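Local coordinates for putative lipoprotein (Bacteroides ovatus, PDB 3OQQ) that is of unknown function but is probably an extracellular lipoprotein, rich in antiparallel beta strands, that binds calcium ions, at residues N24-K29 and E33-V38; E94-A99 and L328-Q333; K387-T392 and K421-F426; V399-R402 and D407-K410. One frame throughout, in Å; residues are numbered along the deposited sequence. Where two conformers were deposited one is given.

Contact 1: residues N24-K29 and E33-V38; sequences NVYSDK and EASLLV
Val25 O is gripped by two backbone N-H groups from the facing strand. Leu37 N reaches Val25 O at 2.8 Å, and Val38 N adds a weak bond to the same oxygen at 3.5 Å. Two residues thus answer one, which is a classic beta bulge in this antiparallel hairpin. Val38 O accepts in return from Val25 N at 2.9 Å. Beyond the bulge Ser27 N bonds to Ser35 O. Val25 and Val38 point the same way and lie side by side, with CB of Val25 3.7 Å from CG1 of Val38. Tyr26 and Leu36 lie on the other face of the sheet. The CG of Tyr26 stands anti to the carbonyl carbon (chi1 -56°), which carries the ring slantwise across Leu36, with CE2 of Tyr26 3.8 Å from Leu36 CD1. Ser35 OG sits at the ring edge, 3.4 Å from Tyr26 CD2, and bonds to Ser32 O. With an alanine here instead of the tyrosine, Leu36 CD1 and Ser35 OG would probably lose the ring they lie against. Strand 59-65 pairs with strand 23-26, and strand 122-131 pairs with strand 36-41. Val38 packs on Leu49 and Leu51 of strand 46-54.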
loop_
_atom_site.group_PDB
_atom_site.type_symbol
_atom_site.label_atom_id
_atom_site.label_comp_id
_atom_site.label_asym_id
_atom_site.label_seq_id
_atom_site.Cartn_x
_atom_site.Cartn_y
_atom_site.Cartn_z
ATOM N N ASN A 24 11.497 10.077 -14.902
ATOM C CA ASN A 24 10.962 9.062 -14.008
ATOM C C ASN A 24 12.095 8.516 -13.166
ATOM O O ASN A 24 13.178 8.303 -13.691
ATOM C CB ASN A 24 10.276 7.978 -14.807
ATOM C CG ASN A 24 9.050 8.486 -15.512
ATOM O OD1 ASN A 24 8.198 9.152 -14.929
ATOM N ND2 ASN A 24 8.961 8.229 -16.795
ATOM N N VAL A 25 11.868 8.359 -11.848
ATOM C CA VAL A 25 12.877 7.855 -10.909
ATOM C C VAL A 25 12.403 6.500 -10.379
ATOM O O VAL A 25 11.250 6.382 -9.952
ATOM C CB VAL A 25 13.169 8.867 -9.774
ATOM C CG1 VAL A 25 14.249 8.343 -8.824
ATOM C CG2 VAL A 25 13.555 10.238 -10.350
ATOM N N TYR A 26 13.282 5.481 -10.438
ATOM C CA TYR A 26 12.994 4.093 -10.027
ATOM C C TYR A 26 13.980 3.606 -8.963
ATOM O O TYR A 26 15.125 4.069 -8.932
ATOM C CB TYR A 26 13.110 3.146 -11.257
ATOM C CG TYR A 26 12.220 3.520 -12.427
ATOM C CD1 TYR A 26 12.627 4.465 -13.366
ATOM C CD2 TYR A 26 10.988 2.905 -12.613
ATOM C CE1 TYR A 26 11.794 4.847 -14.413
ATOM C CE2 TYR A 26 10.141 3.280 -13.659
ATOM C CZ TYR A 26 10.556 4.239 -14.565
ATOM O OH TYR A 26 9.743 4.577 -15.620
ATOM N N SER A 27 13.564 2.657 -8.114
ATOM C CA SER A 27 14.468 2.076 -7.103
ATOM C C SER A 27 15.270 0.897 -7.711
ATOM O O SER A 27 16.140 0.342 -7.041
ATOM C CB SER A 27 13.670 1.609 -5.889
ATOM O OG SER A 27 12.725 0.625 -6.274
ATOM N N ASP A 28 14.965 0.516 -8.972
ATOM C CA ASP A 28 15.596 -0.601 -9.698
ATOM C C ASP A 28 16.035 -0.195 -11.101
ATOM O O ASP A 28 15.331 0.591 -11.733
ATOM C CB ASP A 28 14.583 -1.774 -9.858
ATOM C CG ASP A 28 14.101 -2.454 -8.589
ATOM O OD1 ASP A 28 13.542 -1.757 -7.706
ATOM O OD2 ASP A 28 14.175 -3.697 -8.523
ATOM N N LYS A 29 17.154 -0.792 -11.607
ATOM C CA LYS A 29 17.691 -0.620 -12.971
ATOM C C LYS A 29 16.591 -0.871 -13.999
ATOM O O LYS A 29 16.539 -0.222 -15.047
ATOM C CB LYS A 29 18.856 -1.604 -13.222
ATOM C CG LYS A 29 20.197 -1.172 -12.656
ATOM C CD LYS A 29 21.174 -2.340 -12.573
ATOM C CE LYS A 29 22.439 -1.956 -11.849
ATOM N NZ LYS A 29 23.419 -3.074 -11.827
ATOM N N GLU A 33 7.104 -0.452 -13.523
ATOM C CA GLU A 33 6.106 0.400 -12.909
ATOM C C GLU A 33 6.136 0.251 -11.379
ATOM O O GLU A 33 6.063 1.252 -10.658
ATOM C CB GLU A 33 4.710 0.063 -13.449
ATOM C CG GLU A 33 4.451 0.594 -14.844
ATOM C CD GLU A 33 2.991 0.599 -15.261
ATOM O OE1 GLU A 33 2.244 -0.329 -14.870
ATOM O OE2 GLU A 33 2.599 1.531 -15.997
ATOM N N ALA A 34 6.268 -1.000 -10.899
ATOM C CA ALA A 34 6.328 -1.311 -9.473
ATOM C C ALA A 34 7.477 -0.568 -8.774
ATOM O O ALA A 34 7.316 -0.123 -7.633
ATOM C CB ALA A 34 6.505 -2.807 -9.284
ATOM N N SER A 35 8.629 -0.428 -9.462
ATOM C CA SER A 35 9.827 0.190 -8.890
ATOM C C SER A 35 9.833 1.727 -9.035
ATOM O O SER A 35 10.723 2.364 -8.470
ATOM C CB SER A 35 11.089 -0.428 -9.500
ATOM O OG SER A 35 11.432 0.152 -10.746
ATOM N N LEU A 36 8.846 2.328 -9.768
ATOM C CA LEU A 36 8.752 3.788 -9.885
ATOM C C LEU A 36 8.490 4.397 -8.507
ATOM O O LEU A 36 7.589 3.948 -7.781
ATOM C CB LEU A 36 7.640 4.195 -10.859
ATOM C CG LEU A 36 7.658 5.633 -11.346
ATOM C CD1 LEU A 36 7.387 5.689 -12.805
ATOM C CD2 LEU A 36 6.606 6.472 -10.612
ATOM N N LEU A 37 9.297 5.388 -8.144
ATOM C CA LEU A 37 9.189 6.114 -6.871
ATOM C C LEU A 37 8.511 7.467 -7.091
ATOM O O LEU A 37 7.653 7.861 -6.311
ATOM C CB LEU A 37 10.578 6.323 -6.285
ATOM C CG LEU A 37 11.369 5.067 -5.957
ATOM C CD1 LEU A 37 12.799 5.424 -5.705
ATOM C CD2 LEU A 37 10.764 4.328 -4.749
ATOM N N VAL A 38 8.910 8.175 -8.158
ATOM C CA VAL A 38 8.364 9.491 -8.504
ATOM C C VAL A 38 8.375 9.589 -10.046
ATOM O O VAL A 38 9.352 9.206 -10.690
ATOM C CB VAL A 38 9.074 10.672 -7.755
ATOM C CG1 VAL A 38 10.526 10.833 -8.163
ATOM C CG2 VAL A 38 8.315 11.988 -7.909
#

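Contact 2: residues E94-A99 and L328-Q333; sequences ETNRLA and LDTNRQ
Asn96 lays its amide across the side chain of Thr330. Its CG sits between the backbone N and the carbonyl carbon (chi1 54°), and the CB points toward the other segment. ND2 of Asn96 gives a weak hydrogen bond to Thr330 OG1, at 3.2 Å, although the N-H is fairly straight at 167°. The other end of the amide rests on the methyl, with OD1 of Asn96 3.5 Å from Thr330 CG2. Thr330 OG1 has a stronger partner in Lys387 NZ, so the hydroxyl serves two groups. The turn that presents Thr330 follows helix 314-328. Asp329 OD1 accepts from Asn331 N at 3.0 Å, forming an Asx turn, and the donor comes from above the carboxylate plane. A short 3-10 segment, 330-332, then leads into strand 333-339. On the other side, strand 96-104 lies between strands 46-54 and 71-80, in an antiparallel arrangement. Glu94 CG approaches Thr330 CG2 loosely, at 4.3 Å. At the far end Leu98 reaches over with one branch. CD2 of Leu98 stands 3.5 Å from Leu328 O, the carbonyl at the end of the helix, and 4.4 Å from Leu328 CB.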
loop_
_atom_site.group_PDB
_atom_site.type_symbol
_atom_site.label_atom_id
_atom_site.label_comp_id
_atom_site.label_asym_id
_atom_site.label_seq_id
_atom_site.Cartn_x
_atom_site.Cartn_y
_atom_site.Cartn_z
ATOM N N GLU A 94 9.793 -2.061 9.344
ATOM C CA GLU A 94 9.781 -1.267 8.100
ATOM C C GLU A 94 10.693 -1.917 7.065
ATOM O O GLU A 94 11.825 -2.267 7.410
ATOM C CB GLU A 94 10.303 0.175 8.359
ATOM C CG GLU A 94 9.517 0.993 9.372
ATOM C CD GLU A 94 10.014 0.929 10.804
ATOM O OE1 GLU A 94 10.870 0.070 11.131
ATOM O OE2 GLU A 94 9.495 1.723 11.617
ATOM N N THR A 95 10.222 -2.085 5.815
ATOM C CA THR A 95 11.070 -2.605 4.730
ATOM C C THR A 95 11.453 -1.422 3.838
ATOM O O THR A 95 12.032 -1.600 2.767
ATOM C CB THR A 95 10.408 -3.725 3.940
ATOM O OG1 THR A 95 9.122 -3.291 3.478
ATOM C CG2 THR A 95 10.309 -5.007 4.723
ATOM N N ASN A 96 11.132 -0.207 4.300
ATOM C CA ASN A 96 11.423 1.024 3.587
ATOM C C ASN A 96 12.149 2.006 4.500
ATOM O O ASN A 96 12.291 1.739 5.690
ATOM C CB ASN A 96 10.136 1.637 3.032
ATOM C CG ASN A 96 9.015 1.872 4.041
ATOM O OD1 ASN A 96 9.230 2.115 5.233
ATOM N ND2 ASN A 96 7.775 1.808 3.571
ATOM N N ARG A 97 12.590 3.143 3.945
ATOM C CA ARG A 97 13.262 4.230 4.657
ATOM C C ARG A 97 13.107 5.535 3.859
ATOM O O ARG A 97 12.790 5.491 2.665
ATOM C CB ARG A 97 14.749 3.895 4.881
ATOM C CG ARG A 97 15.615 4.020 3.627
ATOM C CD ARG A 97 17.076 3.758 3.896
ATOM N NE ARG A 97 17.861 3.829 2.666
ATOM C CZ ARG A 97 18.741 4.786 2.397
ATOM N NH1 ARG A 97 18.980 5.744 3.283
ATOM N NH2 ARG A 97 19.406 4.780 1.253
ATOM N N LEU A 98 13.332 6.682 4.513
ATOM C CA LEU A 98 13.332 7.990 3.861
ATOM C C LEU A 98 14.720 8.271 3.342
ATOM O O LEU A 98 15.717 8.020 4.036
ATOM C CB LEU A 98 12.909 9.119 4.811
ATOM C CG LEU A 98 11.435 9.302 5.058
ATOM C CD1 LEU A 98 11.212 10.392 6.092
ATOM C CD2 LEU A 98 10.669 9.578 3.765
ATOM N N ALA A 99 14.798 8.788 2.115
ATOM C CA ALA A 99 16.084 9.141 1.524
ATOM C C ALA A 99 15.907 10.359 0.650
ATOM O O ALA A 99 14.774 10.750 0.333
ATOM C CB ALA A 99 16.655 7.970 0.735
ATOM N N LEU A 328 5.218 9.570 1.628
ATOM C CA LEU A 328 6.509 9.752 2.272
ATOM C C LEU A 328 6.578 9.039 3.618
ATOM O O LEU A 328 7.492 8.230 3.815
ATOM C CB LEU A 328 6.877 11.247 2.410
ATOM C CG LEU A 328 7.115 12.023 1.081
ATOM C CD1 LEU A 328 7.634 13.425 1.342
ATOM C CD2 LEU A 328 8.063 11.276 0.132
ATOM N N ASP A 329 5.620 9.293 4.521
ATOM C CA ASP A 329 5.627 8.653 5.837
ATOM C C ASP A 329 4.868 7.297 5.825
ATOM O O ASP A 329 3.630 7.255 5.781
ATOM C CB ASP A 329 5.050 9.603 6.893
ATOM C CG ASP A 329 5.198 9.148 8.333
ATOM O OD1 ASP A 329 5.669 8.006 8.556
ATOM O OD2 ASP A 329 4.770 9.897 9.232
ATOM N N THR A 330 5.628 6.193 5.933
ATOM C CA THR A 330 5.070 4.835 5.953
ATOM C C THR A 330 4.039 4.670 7.089
ATOM O O THR A 330 3.084 3.920 6.920
ATOM C CB THR A 330 6.192 3.770 6.044
ATOM O OG1 THR A 330 5.613 2.486 5.857
ATOM C CG2 THR A 330 6.986 3.810 7.353
ATOM N N ASN A 331 4.224 5.404 8.222
ATOM C CA ASN A 331 3.362 5.340 9.406
ATOM C C ASN A 331 1.986 5.961 9.189
ATOM O O ASN A 331 1.121 5.750 10.030
ATOM C CB ASN A 331 4.033 5.981 10.610
ATOM C CG ASN A 331 5.367 5.357 10.951
ATOM O OD1 ASN A 331 6.404 6.008 10.879
ATOM N ND2 ASN A 331 5.372 4.076 11.288
ATOM N N ARG A 332 1.762 6.673 8.074
ATOM C CA ARG A 332 0.458 7.273 7.747
ATOM C C ARG A 332 -0.459 6.261 6.990
ATOM O O ARG A 332 -1.666 6.482 6.866
ATOM C CB ARG A 332 0.637 8.576 6.939
ATOM C CG ARG A 332 1.353 9.692 7.701
ATOM C CD ARG A 332 0.447 10.444 8.625
ATOM N NE ARG A 332 1.132 11.566 9.270
ATOM C CZ ARG A 332 0.601 12.328 10.224
ATOM N NH1 ARG A 332 -0.640 12.107 10.649
ATOM N NH2 ARG A 332 1.306 13.311 10.765
ATOM N N GLN A 333 0.124 5.149 6.503
ATOM C CA GLN A 333 -0.633 4.125 5.808
ATOM C C GLN A 333 -1.025 3.086 6.832
ATOM O O GLN A 333 -0.319 2.108 7.032
ATOM C CB GLN A 333 0.170 3.532 4.645
ATOM C CG GLN A 333 0.860 4.575 3.764
ATOM C CD GLN A 333 1.778 3.924 2.764
ATOM O OE1 GLN A 333 2.107 2.736 2.859
ATOM N NE2 GLN A 333 2.214 4.689 1.780
#

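Contact 3: residues K387-T392 and K421-F426; sequences KLPVGT and KWYENF
The CH-pi contact sets CG of Pro389 3.5 Å from the centroid of the Tyr423 ring and only 8° off its normal, over the middle of the face. CD of Pro389 lies 3.8 Å from Tyr423 CD2. Lys421 CA backs the opposite face toward its rim. The Tyr423 ring takes this place with CG between the backbone N and the carbonyl carbon (chi1 44°). The apolar pair is Leu388 and Trp422, with CD2 of Leu388 at the ring edge, 3.6 Å from Trp422 CZ2. Thr392 OG1, a hydroxyl oxygen, makes a van der Waals touch on the Tyr423 CB methylene, at 3.7 Å. The polar bonds stay within the 387-392 segment, where Pro389 to Thr392 form a type I beta turn. Pro389 O takes Thr392 N at 3.0 Å and Thr392 OG1 at 2.8 Å, both from the same face of its plane. Strand 385-388 runs into this turn, and a 3-10 segment carries the two aromatics. Trp422 also meets Phe408 and Tyr405 edge-to-face. No hydrogen bond joins the segments. The join rests on C-H groups against aromatic rings, and the Thr392 hydroxyl and N-H are spent on Pro389 O inside the turn.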
loop_
_atom_site.group_PDB
_atom_site.type_symbol
_atom_site.label_atom_id
_atom_site.label_comp_id
_atom_site.label_asym_id
_atom_site.label_seq_id
_atom_site.Cartn_x
_atom_site.Cartn_y
_atom_site.Cartn_z
ATOM N N LYS A 387 4.301 -5.220 6.132
ATOM C CA LYS A 387 4.145 -4.532 4.855
ATOM C C LYS A 387 5.452 -4.713 4.102
ATOM O O LYS A 387 6.527 -4.292 4.558
ATOM C CB LYS A 387 3.788 -3.064 5.075
ATOM C CG LYS A 387 3.435 -2.314 3.799
ATOM C CD LYS A 387 2.881 -0.943 4.172
ATOM C CE LYS A 387 3.943 0.104 4.370
ATOM N NZ LYS A 387 3.338 1.427 4.674
ATOM N N LEU A 388 5.352 -5.385 2.958
ATOM C CA LEU A 388 6.507 -5.857 2.202
ATOM C C LEU A 388 6.579 -5.348 0.762
ATOM O O LEU A 388 5.549 -4.951 0.220
ATOM C CB LEU A 388 6.398 -7.419 2.177
ATOM C CG LEU A 388 6.104 -8.130 3.522
ATOM C CD1 LEU A 388 6.042 -9.610 3.355
ATOM C CD2 LEU A 388 7.167 -7.814 4.580
ATOM N N PRO A 389 7.744 -5.482 0.069
ATOM C CA PRO A 389 7.781 -5.160 -1.377
ATOM C C PRO A 389 6.695 -5.937 -2.113
ATOM O O PRO A 389 6.388 -7.080 -1.745
ATOM C CB PRO A 389 9.194 -5.582 -1.777
ATOM C CG PRO A 389 9.990 -5.368 -0.523
ATOM C CD PRO A 389 9.086 -5.933 0.529
ATOM N N VAL A 390 6.065 -5.301 -3.094
ATOM C CA VAL A 390 4.846 -5.798 -3.762
ATOM C C VAL A 390 5.008 -7.216 -4.354
ATOM O O VAL A 390 4.074 -8.014 -4.253
ATOM C CB VAL A 390 4.259 -4.792 -4.787
ATOM C CG1 VAL A 390 5.209 -4.550 -5.964
ATOM C CG2 VAL A 390 2.859 -5.219 -5.248
ATOM N N GLY A 391 6.183 -7.538 -4.868
ATOM C CA GLY A 391 6.423 -8.869 -5.429
ATOM C C GLY A 391 6.555 -10.005 -4.428
ATOM O O GLY A 391 6.649 -11.158 -4.844
ATOM N N THR A 392 6.576 -9.715 -3.104
ATOM C CA THR A 392 6.794 -10.772 -2.099
ATOM C C THR A 392 5.641 -11.759 -2.090
ATOM O O THR A 392 4.464 -11.368 -1.972
ATOM C CB THR A 392 7.056 -10.203 -0.714
ATOM O OG1 THR A 392 8.048 -9.187 -0.825
ATOM C CG2 THR A 392 7.506 -11.283 0.293
ATOM N N LYS A 421 17.275 -7.545 2.628
ATOM C CA LYS A 421 16.631 -8.108 1.436
ATOM C C LYS A 421 16.213 -9.569 1.695
ATOM O O LYS A 421 16.198 -10.388 0.779
ATOM C CB LYS A 421 17.555 -8.000 0.215
ATOM C CG LYS A 421 17.610 -6.594 -0.376
ATOM C CD LYS A 421 18.916 -6.428 -1.142
ATOM C CE LYS A 421 18.796 -5.779 -2.489
ATOM N NZ LYS A 421 20.138 -5.581 -3.109
ATOM N N TRP A 422 15.793 -9.866 2.927
ATOM C CA TRP A 422 15.362 -11.198 3.332
ATOM C C TRP A 422 14.216 -11.726 2.464
ATOM O O TRP A 422 14.157 -12.942 2.255
ATOM C CB TRP A 422 14.932 -11.209 4.811
ATOM C CG TRP A 422 13.767 -10.313 5.100
ATOM C CD1 TRP A 422 13.812 -9.013 5.501
ATOM C CD2 TRP A 422 12.375 -10.653 4.987
ATOM N NE1 TRP A 422 12.539 -8.533 5.691
ATOM C CE2 TRP A 422 11.636 -9.520 5.391
ATOM C CE3 TRP A 422 11.678 -11.824 4.615
ATOM C CZ2 TRP A 422 10.226 -9.494 5.373
ATOM C CZ3 TRP A 422 10.286 -11.786 4.559
ATOM C CH2 TRP A 422 9.575 -10.646 4.981
ATOM N N TYR A 423 13.305 -10.814 1.999
ATOM C CA TYR A 423 12.101 -11.103 1.197
ATOM C C TYR A 423 12.446 -11.630 -0.200
ATOM O O TYR A 423 11.596 -12.251 -0.836
ATOM C CB TYR A 423 11.199 -9.865 1.078
ATOM C CG TYR A 423 11.968 -8.594 0.774
ATOM C CD1 TYR A 423 12.434 -8.328 -0.510
ATOM C CD2 TYR A 423 12.211 -7.651 1.765
ATOM C CE1 TYR A 423 13.182 -7.185 -0.786
ATOM C CE2 TYR A 423 12.919 -6.483 1.490
ATOM C CZ TYR A 423 13.415 -6.261 0.214
ATOM O OH TYR A 423 14.122 -5.115 -0.069
ATOM N N GLU A 424 13.693 -11.398 -0.663
ATOM C CA GLU A 424 14.190 -11.900 -1.938
ATOM C C GLU A 424 14.557 -13.396 -1.806
ATOM O O GLU A 424 14.693 -14.085 -2.824
ATOM C CB GLU A 424 15.428 -11.091 -2.403
ATOM C CG GLU A 424 15.112 -9.680 -2.859
ATOM C CD GLU A 424 16.213 -8.861 -3.506
ATOM O OE1 GLU A 424 17.378 -9.316 -3.538
ATOM O OE2 GLU A 424 15.906 -7.738 -3.961
ATOM N N ASN A 425 14.752 -13.890 -0.572
ATOM C CA ASN A 425 15.154 -15.288 -0.381
ATOM C C ASN A 425 13.956 -16.135 0.056
ATOM O O ASN A 425 13.813 -16.454 1.230
ATOM C CB ASN A 425 16.342 -15.411 0.613
ATOM C CG ASN A 425 16.834 -16.838 0.833
ATOM O OD1 ASN A 425 16.677 -17.732 -0.008
ATOM N ND2 ASN A 425 17.451 -17.089 1.965
ATOM N N PHE A 426 13.077 -16.471 -0.894
ATOM C CA PHE A 426 11.901 -17.282 -0.585
ATOM C C PHE A 426 12.156 -18.717 -0.987
ATOM O O PHE A 426 12.946 -18.961 -1.882
ATOM C CB PHE A 426 10.651 -16.728 -1.314
ATOM C CG PHE A 426 10.755 -16.742 -2.828
ATOM C CD1 PHE A 426 11.324 -15.675 -3.512
ATOM C CD2 PHE A 426 10.296 -17.828 -3.562
ATOM C CE1 PHE A 426 11.430 -15.694 -4.900
ATOM C CE2 PHE A 426 10.422 -17.855 -4.952
ATOM C CZ PHE A 426 10.980 -16.782 -5.611
#

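Contact 4: residues V399-R402 and D407-K410; sequences VPFR and DFTK
The start of helix 401-404 and the start of helix 408-413 come together across a short connection, with Arg402 and Phe408 nearest in the backbone at 5.8 Å between CA atoms. Pro400 holds the N-cap position of the first helix. Phe401 and Phe408 form a T-shaped (edge-to-face) stack. The edge of Phe401 points at the face of Phe408, with centroids 5.0 Å apart and planes at 85°. The CD2 of Phe401 lies over the centre of that face, while its CE2 comes 3.8 Å from Phe408 CD1. Both rings have CG anti to the backbone N (chi1 -161° for Phe401 and -177° for Phe408), and in both the CB points at the other segment. Phe401 also meets the ring of Tyr405. A leucine in place of Phe408 would probably leave the edge of Phe401 without the flat pi surface it now points into. Beside the rings, Arg402 CB touches Thr409 CG2 at 3.8 Å. Two waters join the same pair of residues. One takes Thr409 N at 2.8 Å and gives a weak bond to Arg402 O. The other lies in the guanidinium plane, 2.7 Å from Arg402 NH2, and also bonds to Thr409 OG1 at 2.8 Å. No direct hydrogen bond joins the segments, so aromatic packing carries the buried side and water carries the polar one.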
loop_
_atom_site.group_PDB
_atom_site.type_symbol
_atom_site.label_atom_id
_atom_site.label_comp_id
_atom_site.label_asym_id
_atom_site.label_seq_id
_atom_site.Cartn_x
_atom_site.Cartn_y
_atom_site.Cartn_z
ATOM N N VAL A 399 2.166 -23.173 6.703
ATOM C CA VAL A 399 3.621 -23.203 6.559
ATOM C C VAL A 399 4.172 -22.031 7.401
ATOM O O VAL A 399 3.787 -20.880 7.143
ATOM C CB VAL A 399 4.108 -23.144 5.077
ATOM C CG1 VAL A 399 5.607 -22.871 4.999
ATOM C CG2 VAL A 399 3.753 -24.419 4.319
ATOM N N PRO A 400 5.056 -22.285 8.401
ATOM C CA PRO A 400 5.612 -21.164 9.192
ATOM C C PRO A 400 6.287 -20.121 8.300
ATOM O O PRO A 400 7.062 -20.495 7.423
ATOM C CB PRO A 400 6.634 -21.852 10.115
ATOM C CG PRO A 400 6.172 -23.265 10.220
ATOM C CD PRO A 400 5.623 -23.581 8.838
ATOM N N PHE A 401 5.994 -18.820 8.515
ATOM C CA PHE A 401 6.572 -17.724 7.715
ATOM C C PHE A 401 8.108 -17.802 7.658
ATOM O O PHE A 401 8.665 -17.725 6.570
ATOM C CB PHE A 401 6.119 -16.343 8.222
ATOM C CG PHE A 401 6.314 -15.270 7.167
ATOM C CD1 PHE A 401 5.535 -15.255 6.011
ATOM C CD2 PHE A 401 7.312 -14.320 7.300
ATOM C CE1 PHE A 401 5.741 -14.284 5.019
ATOM C CE2 PHE A 401 7.513 -13.338 6.311
ATOM C CZ PHE A 401 6.722 -13.320 5.185
ATOM N N ARG A 402 8.780 -18.054 8.809
ATOM C CA ARG A 402 10.240 -18.189 8.936
ATOM C C ARG A 402 10.798 -19.385 8.065
ATOM O O ARG A 402 11.989 -19.395 7.750
ATOM C CB ARG A 402 10.618 -18.368 10.420
ATOM C CG ARG A 402 10.390 -19.791 10.919
ATOM C CD ARG A 402 10.283 -19.927 12.400
ATOM N NE ARG A 402 11.559 -19.753 13.066
ATOM C CZ ARG A 402 11.806 -20.134 14.314
ATOM N NH1 ARG A 402 10.872 -20.760 15.025
ATOM N NH2 ARG A 402 12.990 -19.904 14.859
ATOM N N ASP A 407 15.688 -16.126 5.929
ATOM C CA ASP A 407 16.460 -14.993 6.457
ATOM C C ASP A 407 15.593 -14.001 7.262
ATOM O O ASP A 407 16.122 -12.998 7.759
ATOM C CB ASP A 407 17.166 -14.275 5.321
ATOM C CG ASP A 407 18.248 -15.136 4.703
ATOM O OD1 ASP A 407 18.787 -16.010 5.414
ATOM O OD2 ASP A 407 18.555 -14.930 3.525
ATOM N N PHE A 408 14.269 -14.273 7.384
ATOM C CA PHE A 408 13.328 -13.396 8.101
ATOM C C PHE A 408 13.752 -13.160 9.558
ATOM O O PHE A 408 13.870 -11.999 9.951
ATOM C CB PHE A 408 11.886 -13.944 8.062
ATOM C CG PHE A 408 10.827 -13.073 8.721
ATOM C CD1 PHE A 408 10.495 -11.828 8.194
ATOM C CD2 PHE A 408 10.152 -13.506 9.857
ATOM C CE1 PHE A 408 9.512 -11.034 8.792
ATOM C CE2 PHE A 408 9.154 -12.722 10.437
ATOM C CZ PHE A 408 8.830 -11.497 9.894
ATOM N N THR A 409 13.965 -14.236 10.357
ATOM C CA THR A 409 14.296 -14.051 11.792
ATOM C C THR A 409 15.627 -13.326 11.963
ATOM O O THR A 409 15.762 -12.554 12.916
ATOM C CB THR A 409 14.252 -15.347 12.608
ATOM O OG1 THR A 409 15.326 -16.173 12.187
ATOM C CG2 THR A 409 12.912 -16.085 12.460
ATOM N N LYS A 410 16.564 -13.504 11.012
ATOM C CA LYS A 410 17.859 -12.797 11.039
ATOM C C LYS A 410 17.634 -11.278 10.987
ATOM O O LYS A 410 18.263 -10.543 11.733
ATOM C CB LYS A 410 18.779 -13.250 9.897
ATOM C CG LYS A 410 19.485 -14.568 10.175
ATOM C CD LYS A 410 20.243 -15.049 8.939
ATOM C CE LYS A 410 20.903 -16.381 9.173
ATOM N NZ LYS A 410 21.436 -16.963 7.908
HETATM O O HOH W 1 13.720 -16.768 9.182
HETATM O O HOH W 2 14.848 -18.740 13.290
#

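Contact 3 is the buried one, contacts 1 and 4 are partly buried, and contact 2 lies at the surface. Contacts 1, 2 and 3 reach strands of the same antiparallel system, whereas contact 4 joins two short helices. Contact 1 is a strand pairing held mainly by backbone bonds. Contacts 3 and 4 rely on aromatic rings, with water added in contact 4. Contact 2 has one weak side-chain bond and loose apolar touches. Contact 4 is nested in the loop that contact 3 closes, and the two touch through Trp422 and through Asn425 ND2 with Asp407 OD2. Lys387 ties contact 3 to contact 2 by reaching Gln333 and Thr330. Contact 1 touches contact 3 through Ala34 and Val390.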